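Local coordinates for protein galactose mutarotase related enzyme (Lactobacillus casei, PDB 3Q1N) that probably binds a carbohydrate and may act as a sugar isomerase of the aldose 1-epimerase kind, at residues W42-I53 / M136-A145. Sequence-based numbering, arbitrary orientation.
Sequences WNRHAPILFPSI and MPFALGFHPA. With EDO (1,2-ethanediol), chain K; EDO (1,2-ethanediol), chain J.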
ATOM      1  N   TRP A  42     -12.037   5.400   9.345  1.00 23.36           N
ATOM      2  CA  TRP A  42     -10.579   5.388   9.231  1.00 22.10           C
ATOM      3  C   TRP A  42     -10.078   6.786   8.936  1.00 21.33           C
ATOM      4  O   TRP A  42     -10.533   7.417   8.004  1.00 20.80           O
ATOM      5  CB  TRP A  42     -10.125   4.416   8.110  1.00 21.86           C
ATOM      6  CG  TRP A  42      -8.683   4.133   8.097  1.00 19.95           C
ATOM      7  CD1 TRP A  42      -7.906   3.781   9.173  1.00 21.42           C
ATOM      8  CD2 TRP A  42      -7.799   4.131   6.948  1.00 17.71           C
ATOM      9  NE1 TRP A  42      -6.609   3.603   8.769  1.00 19.72           N
ATOM     10  CE2 TRP A  42      -6.523   3.797   7.410  1.00 17.47           C
ATOM     11  CE3 TRP A  42      -7.970   4.409   5.588  1.00 17.94           C
ATOM     12  CZ2 TRP A  42      -5.409   3.718   6.548  1.00 17.80           C
ATOM     13  CZ3 TRP A  42      -6.850   4.333   4.737  1.00 15.92           C
ATOM     14  CH2 TRP A  42      -5.610   3.993   5.221  1.00 18.20           C
ATOM     15  N   ASN A  43      -9.152   7.282   9.731  1.00 20.57           N
ATOM     16  CA  ASN A  43      -8.771   8.664   9.622  1.00 20.80           C
ATOM     17  C   ASN A  43      -7.605   8.958   8.682  1.00 20.27           C
ATOM     18  O   ASN A  43      -7.037  10.040   8.759  1.00 21.36           O
ATOM     19  CB  ASN A  43      -8.488   9.251  11.005  1.00 21.50           C
ATOM     20  CG  ASN A  43      -7.382   8.565  11.727  1.00 23.65           C
ATOM     21  OD1 ASN A  43      -6.697   7.673  11.203  1.00 25.75           O
ATOM     22  ND2 ASN A  43      -7.207   8.949  13.001  1.00 27.16           N
ATOM     23  N   ARG A  44      -7.237   7.996   7.822  1.00 18.75           N
ATOM     24  CA  ARG A  44      -6.187   8.224   6.833  1.00 17.85           C
ATOM     25  C   ARG A  44      -6.735   8.033   5.417  1.00 16.96           C
ATOM     26  O   ARG A  44      -7.949   7.805   5.251  1.00 17.17           O
ATOM     27  CB  ARG A  44      -5.026   7.317   7.115  1.00 17.84           C
ATOM     28  CG  ARG A  44      -4.485   7.579   8.512  1.00 20.49           C
ATOM     29  CD  ARG A  44      -3.483   6.584   8.915  1.00 23.11           C
ATOM     30  NE  ARG A  44      -3.103   6.766  10.323  1.00 23.66           N
ATOM     31  CZ  ARG A  44      -2.126   7.567  10.769  1.00 28.86           C
ATOM     32  NH1 ARG A  44      -1.361   8.297   9.955  1.00 28.93           N
ATOM     33  NH2 ARG A  44      -1.883   7.618  12.080  1.00 29.82           N
ATOM     34  N   HIS A  45      -5.871   8.175   4.408  1.00 15.34           N
ATOM     35  CA  HIS A  45      -6.352   8.121   3.016  1.00 15.38           C
ATOM     36  C   HIS A  45      -5.570   7.060   2.209  1.00 15.13           C
ATOM     37  O   HIS A  45      -6.147   6.141   1.645  1.00 13.99           O
ATOM     38  CB  HIS A  45      -6.212   9.509   2.320  1.00 15.51           C
ATOM     39  CG  HIS A  45      -6.718  10.665   3.120  1.00 16.76           C
ATOM     40  ND1 HIS A  45      -7.955  11.236   2.895  1.00 18.13           N
ATOM     41  CD2 HIS A  45      -6.162  11.352   4.152  1.00 17.26           C
ATOM     42  CE1 HIS A  45      -8.131  12.246   3.745  1.00 21.18           C
ATOM     43  NE2 HIS A  45      -7.053  12.347   4.508  1.00 19.86           N
ATOM     44  N   ALA A  46      -4.253   7.224   2.147  1.00 14.19           N
ATOM     45  CA  ALA A  46      -3.390   6.347   1.326  1.00 14.13           C
ATOM     46  C   ALA A  46      -1.919   6.413   1.759  1.00 14.36           C
ATOM     47  O   ALA A  46      -1.042   6.877   0.980  1.00 14.12           O
ATOM     48  CB  ALA A  46      -3.557   6.722  -0.212  1.00 13.76           C
ATOM     49  N   PRO A  47      -1.638   5.980   2.997  1.00 14.81           N
ATOM     50  CA  PRO A  47      -0.259   6.105   3.458  1.00 14.81           C
ATOM     51  C   PRO A  47       0.795   5.283   2.715  1.00 14.98           C
ATOM     52  O   PRO A  47       0.514   4.187   2.155  1.00 14.47           O
ATOM     53  CB  PRO A  47      -0.293   5.617   4.911  1.00 15.80           C
ATOM     54  CG  PRO A  47      -1.728   5.490   5.275  1.00 15.78           C
ATOM     55  CD  PRO A  47      -2.543   5.442   4.025  1.00 14.47           C
ATOM     56  N   ILE A  48       2.020   5.820   2.776  1.00 13.91           N
ATOM     57  CA  ILE A  48       3.200   5.082   2.377  0.75 14.26           C
ATOM     58  C   ILE A  48       3.706   4.300   3.576  1.00 14.76           C
ATOM     59  O   ILE A  48       3.734   4.836   4.709  1.00 15.66           O
ATOM     60  CB  ILE A  48       4.304   6.034   1.832  0.75 13.64           C
ATOM     61  CG1 ILE A  48       3.823   6.677   0.534  0.75 12.78           C
ATOM     62  CG2 ILE A  48       5.633   5.227   1.593  0.75 13.40           C
ATOM     63  CD1 ILE A  48       4.759   7.799  -0.029  0.75 12.99           C
ATOM     64  N   LEU A  49       4.102   3.054   3.335  1.00 14.09           N
ATOM     65  CA  LEU A  49       4.553   2.102   4.371  1.00 14.55           C
ATOM     66  C   LEU A  49       6.033   1.825   4.131  1.00 14.21           C
ATOM     67  O   LEU A  49       6.395   1.154   3.181  1.00 13.95           O
ATOM     68  CB  LEU A  49       3.733   0.810   4.291  1.00 14.96           C
ATOM     69  CG  LEU A  49       2.214   0.914   4.173  1.00 16.38           C
ATOM     70  CD1 LEU A  49       1.622  -0.498   4.016  1.00 16.92           C
ATOM     71  CD2 LEU A  49       1.607   1.635   5.365  1.00 16.13           C
ATOM     72  N   PHE A  50       6.894   2.379   4.979  1.00 13.97           N
ATOM     73  CA  PHE A  50       8.346   2.155   4.848  1.00 13.56           C
ATOM     74  C   PHE A  50       8.984   2.465   6.190  1.00 13.50           C
ATOM     75  O   PHE A  50       8.586   3.401   6.823  1.00 12.91           O
ATOM     76  CB  PHE A  50       8.958   3.103   3.800  1.00 13.53           C
ATOM     77  CG  PHE A  50      10.477   3.078   3.734  1.00 13.55           C
ATOM     78  CD1 PHE A  50      11.127   2.172   2.890  1.00 13.71           C
ATOM     79  CD2 PHE A  50      11.259   3.968   4.492  1.00 14.47           C
ATOM     80  CE1 PHE A  50      12.502   2.130   2.789  1.00 14.71           C
ATOM     81  CE2 PHE A  50      12.663   3.945   4.382  1.00 14.07           C
ATOM     82  CZ  PHE A  50      13.282   3.019   3.530  1.00 14.78           C
ATOM     83  N   PRO A  51       9.983   1.669   6.607  1.00 12.68           N
ATOM     84  CA  PRO A  51      10.604   0.491   6.011  1.00 12.91           C
ATOM     85  C   PRO A  51       9.972  -0.844   6.438  1.00 12.89           C
ATOM     86  O   PRO A  51      10.568  -1.898   6.225  1.00 13.08           O
ATOM     87  CB  PRO A  51      12.058   0.601   6.480  1.00 13.12           C
ATOM     88  CG  PRO A  51      11.939   1.185   7.826  1.00 13.34           C
ATOM     89  CD  PRO A  51      10.749   2.141   7.777  1.00 13.30           C
ATOM     90  N   SER A  52       8.808  -0.791   7.075  1.00 12.91           N
ATOM     91  CA  SER A  52       8.062  -1.988   7.468  0.50 13.22           C
ATOM     92  C   SER A  52       6.602  -1.838   6.992  1.00 14.50           C
ATOM     93  O   SER A  52       6.079  -0.724   6.954  1.00 14.80           O
ATOM     94  CB  SER A  52       8.111  -2.100   8.986  0.50 13.66           C
ATOM     95  OG  SER A  52       7.620  -3.324   9.459  0.50 12.78           O
ATOM     96  N   ILE A  53       5.979  -2.947   6.663  1.00 14.79           N
ATOM     97  CA  ILE A  53       4.560  -3.043   6.364  1.00 15.45           C
ATOM     98  C   ILE A  53       3.892  -3.742   7.527  1.00 15.43           C
ATOM     99  O   ILE A  53       4.345  -4.777   7.999  1.00 17.01           O
ATOM    100  CB  ILE A  53       4.377  -3.823   5.043  1.00 16.03           C
ATOM    101  CG1 ILE A  53       4.881  -2.995   3.856  1.00 17.02           C
ATOM    102  CG2 ILE A  53       2.881  -4.236   4.843  1.00 16.68           C
ATOM    103  CD1 ILE A  53       5.043  -3.887   2.557  1.00 16.56           C
HETATM  104  N   MSE A 136      21.246  -2.505   3.927  1.00 12.13           N
HETATM  105  CA  MSE A 136      19.945  -1.992   4.419  1.00 12.69           C
HETATM  106  C   MSE A 136      18.785  -2.868   3.958  1.00 12.81           C
HETATM  107  O   MSE A 136      18.474  -2.943   2.773  1.00 12.12           O
HETATM  108  CB  MSE A 136      19.742  -0.571   3.948  1.00 12.85           C
HETATM  109  CG  MSE A 136      18.446   0.080   4.475  1.00 12.54           C
HETATM  110 SE   MSE A 136      18.108   1.874   3.890  0.75 10.61          SE
HETATM  111  CE  MSE A 136      17.169   1.439   2.285  1.00 13.90           C
ATOM    112  N   PRO A 137      18.101  -3.501   4.913  1.00 12.64           N
ATOM    113  CA  PRO A 137      16.927  -4.311   4.589  1.00 12.86           C
ATOM    114  C   PRO A 137      15.678  -3.439   4.760  1.00 13.12           C
ATOM    115  O   PRO A 137      15.598  -2.658   5.685  1.00 12.29           O
ATOM    116  CB  PRO A 137      16.999  -5.435   5.594  1.00 13.12           C
ATOM    117  CG  PRO A 137      17.644  -4.736   6.851  1.00 13.32           C
ATOM    118  CD  PRO A 137      18.474  -3.583   6.346  1.00 12.91           C
ATOM    119  N   PHE A 138      14.711  -3.596   3.852  1.00 12.63           N
ATOM    120  CA  PHE A 138      13.481  -2.795   3.965  1.00 12.74           C
ATOM    121  C   PHE A 138      12.319  -3.469   3.272  1.00 12.63           C
ATOM    122  O   PHE A 138      12.490  -4.391   2.462  1.00 13.11           O
ATOM    123  CB  PHE A 138      13.679  -1.400   3.322  1.00 12.28           C
ATOM    124  CG  PHE A 138      13.689  -1.440   1.824  1.00 11.84           C
ATOM    125  CD1 PHE A 138      14.848  -1.776   1.122  1.00 11.79           C
ATOM    126  CD2 PHE A 138      12.539  -1.251   1.120  1.00 11.98           C
ATOM    127  CE1 PHE A 138      14.825  -1.952  -0.227  1.00 14.04           C
ATOM    128  CE2 PHE A 138      12.488  -1.396  -0.262  1.00 14.14           C
ATOM    129  CZ  PHE A 138      13.675  -1.738  -0.960  1.00 14.25           C
ATOM    130  N   ALA A 139      11.129  -3.006   3.655  1.00 12.42           N
ATOM    131  CA  ALA A 139       9.898  -3.243   2.910  1.00 12.49           C
ATOM    132  C   ALA A 139       9.290  -1.915   2.500  1.00 12.27           C
ATOM    133  O   ALA A 139       9.496  -0.895   3.152  1.00 12.92           O
ATOM    134  CB  ALA A 139       8.856  -4.073   3.757  1.00 12.12           C
ATOM    135  N   LEU A 140       8.537  -1.919   1.405  1.00 12.38           N
ATOM    136  CA  LEU A 140       7.853  -0.697   0.938  0.50 13.13           C
ATOM    137  C   LEU A 140       6.465  -1.076   0.466  1.00 13.30           C
ATOM    138  O   LEU A 140       6.305  -2.002  -0.333  1.00 13.17           O
ATOM    139  CB  LEU A 140       8.631  -0.034  -0.215  0.50 13.25           C
ATOM    140  CG  LEU A 140       8.033   1.298  -0.729  0.50 14.29           C
ATOM    141  CD1 LEU A 140       6.898   1.127  -1.701  0.50 14.65           C
ATOM    142  CD2 LEU A 140       7.575   2.147   0.416  0.50 14.30           C
ATOM    143  N   GLY A 141       5.455  -0.379   0.965  1.00 14.30           N
ATOM    144  CA  GLY A 141       4.083  -0.589   0.489  1.00 14.53           C
ATOM    145  C   GLY A 141       3.331   0.729   0.351  1.00 14.07           C
ATOM    146  O   GLY A 141       3.785   1.789   0.824  1.00 14.02           O
ATOM    147  N   PHE A 142       2.196   0.660  -0.327  1.00 14.27           N
ATOM    148  CA  PHE A 142       1.299   1.807  -0.546  1.00 13.83           C
ATOM    149  C   PHE A 142      -0.118   1.296  -0.153  1.00 13.28           C
ATOM    150  O   PHE A 142      -0.506   0.188  -0.551  1.00 14.23           O
ATOM    151  CB  PHE A 142       1.419   2.198  -2.020  1.00 13.83           C
ATOM    152  CG  PHE A 142       0.441   3.262  -2.503  1.00 12.69           C
ATOM    153  CD1 PHE A 142       0.159   4.415  -1.795  1.00 13.32           C
ATOM    154  CD2 PHE A 142      -0.138   3.095  -3.723  1.00 13.93           C
ATOM    155  CE1 PHE A 142      -0.711   5.348  -2.291  1.00 15.48           C
ATOM    156  CE2 PHE A 142      -0.992   4.013  -4.236  1.00 14.65           C
ATOM    157  CZ  PHE A 142      -1.287   5.141  -3.532  1.00 14.66           C
ATOM    158  N   HIS A 143      -0.867   2.084   0.606  1.00 13.88           N
ATOM    159  CA  HIS A 143      -2.081   1.672   1.325  1.00 13.83           C
ATOM    160  C   HIS A 143      -3.327   2.530   0.973  1.00 13.59           C
ATOM    161  O   HIS A 143      -3.999   3.048   1.852  1.00 13.83           O
ATOM    162  CB  HIS A 143      -1.719   1.804   2.844  1.00 14.33           C
ATOM    163  CG  HIS A 143      -2.626   1.082   3.812  1.00 15.40           C
ATOM    164  ND1 HIS A 143      -3.953   1.405   3.990  1.00 16.03           N
ATOM    165  CD2 HIS A 143      -2.346   0.137   4.740  1.00 17.83           C
ATOM    166  CE1 HIS A 143      -4.467   0.665   4.960  1.00 17.83           C
ATOM    167  NE2 HIS A 143      -3.508  -0.103   5.450  1.00 18.67           N
ATOM    168  N   PRO A 144      -3.693   2.639  -0.325  1.00 13.77           N
ATOM    169  CA  PRO A 144      -4.831   3.508  -0.679  1.00 14.90           C
ATOM    170  C   PRO A 144      -6.159   2.855  -0.353  1.00 15.08           C
ATOM    171  O   PRO A 144      -6.353   1.691  -0.655  1.00 15.20           O
ATOM    172  CB  PRO A 144      -4.686   3.653  -2.188  1.00 14.91           C
ATOM    173  CG  PRO A 144      -3.955   2.450  -2.629  1.00 15.27           C
ATOM    174  CD  PRO A 144      -2.962   2.224  -1.532  1.00 14.81           C
ATOM    175  N   ALA A 145      -7.069   3.627   0.202  1.00 15.29           N
ATOM    176  CA  ALA A 145      -8.451   3.195   0.429  1.00 15.39           C
ATOM    177  C   ALA A 145      -9.306   3.885  -0.639  1.00 15.25           C
ATOM    178  O   ALA A 145      -9.228   5.091  -0.834  1.00 15.43           O
ATOM    179  CB  ALA A 145      -8.910   3.621   1.786  1.00 15.49           C
TER
HETATM  180  C1  EDO K 303      -5.518   0.145   9.731  1.00 45.07           C
HETATM  181  O1  EDO K 303      -4.910  -0.340  10.925  1.00 45.88           O
HETATM  182  C2  EDO K 303      -4.521   1.032   9.007  1.00 44.55           C
HETATM  183  O2  EDO K 303      -4.199   2.169   9.831  1.00 43.87           O
HETATM  184  C1  EDO J 302      -4.179  -3.528   5.929  1.00 31.04           C
HETATM  185  O1  EDO J 302      -2.796  -3.384   5.550  1.00 26.11           O
HETATM  186  C2  EDO J 302      -4.455  -3.071   7.344  1.00 31.83           C
HETATM  187  O2  EDO J 302      -4.111  -1.679   7.532  1.00 32.00           O
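Trp42 lays the far corner of its indole against His143, CH2 standing 3.3 Å from His143 ND1 with the two ring planes inclined at 32°, while CZ3 rests on the methyl of Ala145. CG lies anti to the backbone N (chi1 -168°), which swings the indole across to His143 and lets NE1 bond an ethanediol. With an alanine in its place the imidazole of His143 would lose the indole beside it and is likely to turn more freely, the methyl of Ala145 losing part of its cover. His45 O accepts the N-H of Ala145, while His45 ND1 is hydrogen-bonded to Trp35 O. Ala46 CB packs on Pro144 and on CE1 of Phe142, whose ring carries Pro144 CD over its centre. Pro47 O receives His143 N in a more bent bond (N-H...O 135°). Ile48 touches Leu140 CD2 through CG2. Leu49 and Gly141 form an antiparallel hydrogen-bonded pair, Leu49 N to Gly141 O 2.8 Å and Gly141 N to Leu49 O 2.9 Å; the Leu49 side chain and Ile53 CD1 close on the bare backbone of Gly141. Phe50 brings CE1 to 3.8 Å from Phe138 CB, the rings meeting obliquely. After the cis peptide, Pro51 O accepts Ala139 N, and Ile53 CD1 reaches back to Ala139 CB. The short strand 48-49 thus pairs antiparallel with the long broken strand 136-147 in the antiparallel beta-sandwich of the galactose mutarotase fold. His143 NE2 bonds a second ethanediol at 2.7 Å; both diols, probably from the crystallisation liquor, and neighbouring Trp242 and Glu255 probably lie in a pocket, consistent with the family's sugar site.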